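Aminoglycoside acetyltransferase meta-AAC0020 (Uncultured bacterium, PDB 5F46) probably transfers an acetyl group from acetyl-coenzyme A to an amino group of aminoglycoside antibiotics, as a member of the GNAT family. Local coordinates at residues K12-A17 against V59-L64. Numbering follows the deposited sequence.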
loop_
_atom_site.group_PDB
_atom_site.type_symbol
_atom_site.label_atom_id
_atom_site.label_comp_id
_atom_site.label_asym_id
_atom_site.label_seq_id
_atom_site.Cartn_x
_atom_site.Cartn_y
_atom_site.Cartn_z
ATOM N N LYS B 12 -12.258 6.109 -23.933
ATOM C CA LYS B 12 -12.922 6.711 -22.786
ATOM C C LYS B 12 -12.213 6.306 -21.500
ATOM O O LYS B 12 -12.043 5.122 -21.223
ATOM C CB LYS B 12 -14.394 6.306 -22.724
ATOM C CG LYS B 12 -15.121 6.858 -21.509
ATOM C CD LYS B 12 -16.576 6.428 -21.481
ATOM C CE LYS B 12 -17.283 6.993 -20.262
ATOM N NZ LYS B 12 -18.729 6.641 -20.240
ATOM N N ILE B 13 -11.787 7.303 -20.730
ATOM C CA ILE B 13 -11.170 7.073 -19.430
ATOM C C ILE B 13 -12.169 7.434 -18.344
ATOM O O ILE B 13 -12.681 8.549 -18.324
ATOM C CB ILE B 13 -9.889 7.912 -19.239
ATOM C CG1 ILE B 13 -8.913 7.686 -20.396
ATOM C CG2 ILE B 13 -9.233 7.585 -17.907
ATOM C CD1 ILE B 13 -8.330 6.292 -20.430
ATOM N N GLU B 14 -12.460 6.503 -17.446
ATOM C CA GLU B 14 -13.420 6.803 -16.392
ATOM C C GLU B 14 -13.113 6.092 -15.085
ATOM O O GLU B 14 -12.537 4.998 -15.066
ATOM C CB GLU B 14 -14.842 6.455 -16.845
ATOM C CG GLU B 14 -15.132 4.971 -16.978
ATOM C CD GLU B 14 -16.601 4.690 -17.251
ATOM O OE1 GLU B 14 -17.399 5.650 -17.265
ATOM O OE2 GLU B 14 -16.961 3.512 -17.460
ATOM N N ARG B 15 -13.493 6.749 -13.994
ATOM C CA ARG B 15 -13.458 6.143 -12.677
ATOM C C ARG B 15 -14.749 5.369 -12.490
ATOM O O ARG B 15 -15.831 5.913 -12.713
ATOM C CB ARG B 15 -13.293 7.209 -11.594
ATOM C CG ARG B 15 -13.321 6.664 -10.185
ATOM C CD ARG B 15 -12.987 7.753 -9.171
ATOM N NE ARG B 15 -13.915 8.880 -9.219
ATOM C CZ ARG B 15 -15.044 8.944 -8.522
ATOM N NH1 ARG B 15 -15.394 7.938 -7.735
ATOM N NH2 ARG B 15 -15.825 10.008 -8.613
ATOM N N LEU B 16 -14.636 4.103 -12.097
ATOM C CA LEU B 16 -15.809 3.245 -11.966
ATOM C C LEU B 16 -16.761 3.758 -10.901
ATOM O O LEU B 16 -16.340 4.318 -9.890
ATOM C CB LEU B 16 -15.404 1.807 -11.646
ATOM C CG LEU B 16 -14.697 1.031 -12.762
ATOM C CD1 LEU B 16 -14.688 -0.461 -12.452
ATOM C CD2 LEU B 16 -15.348 1.299 -14.110
ATOM N N ALA B 17 -18.051 3.568 -11.144
ATOM C CA ALA B 17 -19.071 3.953 -10.183
ATOM C C ALA B 17 -19.588 2.727 -9.444
ATOM O O ALA B 17 -19.135 1.603 -9.687
ATOM C CB ALA B 17 -20.215 4.683 -10.875
ATOM N N VAL B 59 -11.207 2.509 -8.821
ATOM C CA VAL B 59 -10.774 1.850 -10.043
ATOM C C VAL B 59 -10.929 2.789 -11.232
ATOM O O VAL B 59 -11.961 3.443 -11.387
ATOM C CB VAL B 59 -11.587 0.570 -10.288
ATOM C CG1 VAL B 59 -11.096 -0.161 -11.542
ATOM C CG2 VAL B 59 -11.523 -0.339 -9.066
ATOM N N PHE B 60 -9.902 2.861 -12.066
ATOM C CA PHE B 60 -9.966 3.658 -13.286
ATOM C C PHE B 60 -9.771 2.728 -14.470
ATOM O O PHE B 60 -8.887 1.878 -14.450
ATOM C CB PHE B 60 -8.904 4.760 -13.286
ATOM C CG PHE B 60 -9.147 5.832 -12.261
ATOM C CD1 PHE B 60 -8.903 5.591 -10.918
ATOM C CD2 PHE B 60 -9.613 7.079 -12.639
ATOM C CE1 PHE B 60 -9.129 6.578 -9.967
ATOM C CE2 PHE B 60 -9.835 8.069 -11.693
ATOM C CZ PHE B 60 -9.595 7.816 -10.358
ATOM N N VAL B 61 -10.605 2.881 -15.490
ATOM C CA VAL B 61 -10.516 2.025 -16.661
ATOM C C VAL B 61 -10.416 2.830 -17.941
ATOM O O VAL B 61 -10.792 4.004 -17.987
ATOM C CB VAL B 61 -11.732 1.081 -16.773
ATOM C CG1 VAL B 61 -11.865 0.229 -15.517
ATOM C CG2 VAL B 61 -13.009 1.877 -17.033
ATOM N N ALA B 62 -9.898 2.181 -18.977
ATOM C CA ALA B 62 -9.903 2.730 -20.321
ATOM C C ALA B 62 -10.852 1.893 -21.166
ATOM O O ALA B 62 -10.794 0.662 -21.133
ATOM C CB ALA B 62 -8.510 2.731 -20.913
ATOM N N LEU B 63 -11.726 2.556 -21.913
ATOM C CA LEU B 63 -12.753 1.849 -22.674
ATOM C C LEU B 63 -12.753 2.146 -24.163
ATOM O O LEU B 63 -12.515 3.277 -24.588
ATOM C CB LEU B 63 -14.133 2.179 -22.112
ATOM C CG LEU B 63 -14.572 1.403 -20.878
ATOM C CD1 LEU B 63 -15.368 2.316 -19.973
ATOM C CD2 LEU B 63 -15.409 0.207 -21.292
ATOM N N LEU B 64 -13.024 1.101 -24.942
ATOM C CA LEU B 64 -13.416 1.220 -26.341
ATOM C C LEU B 64 -14.771 0.521 -26.491
ATOM O O LEU B 64 -14.863 -0.699 -26.347
ATOM C CB LEU B 64 -12.367 0.608 -27.271
ATOM C CG LEU B 64 -11.097 1.432 -27.508
ATOM C CD1 LEU B 64 -10.107 0.661 -28.368
ATOM C CD2 LEU B 64 -11.450 2.755 -28.162
HETATM O O HOH W 1 -13.800 3.225 -8.598
#
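R15 lays the aliphatic part of its side chain over one face of the F60 ring. Its CB stands 4.0 Å from the ring centroid, 26° off the normal, in a CH-pi contact displaced toward the rim and nearest to CE2. With CG anti to the backbone N (chi1 177°), the chain runs on across the ring: CG touches both the V59 carbonyl oxygen and F60 CZ, and CD settles 3.6 Å from CZ. A bend at chi3 then turns the guanidinium group, whose plane makes 59° with the ring. On the sheet face that carries R15 and F60, I13 CD1 touches A62 CB at 3.6 Å, and helix 103-117 packs against all four residues. The backbones beneath pair as antiparallel strands, E14 and V61 exchanging two hydrogen bonds, of which V61 N to E14 O is nearly straight; K12 and L63 are paired likewise. Strand 12-15 is thereby joined to strand 57-64 as one of the two edge strands, within this chain, of the central sheet of the GNAT fold. The opposite face of the sheet carries E14, whose CG lies alongside V61 CG2, 3.8 Å away, while its carboxylate reaches over L63 CD1. One oxygen, OE1, forms a salt bridge with K12 NZ; the other pairs with K23 of helix 21-34. Beyond the strand end, L16 N still bonds to V59 O at 2.8 Å. Its two methyls divide the valines between them, CD1 resting on V59 CG1 and CD2 on V61 CG2, beside F24 of helix 21-34. A water accepts from V59 N and donates to L16 O, bridging the two backbones where the strands part.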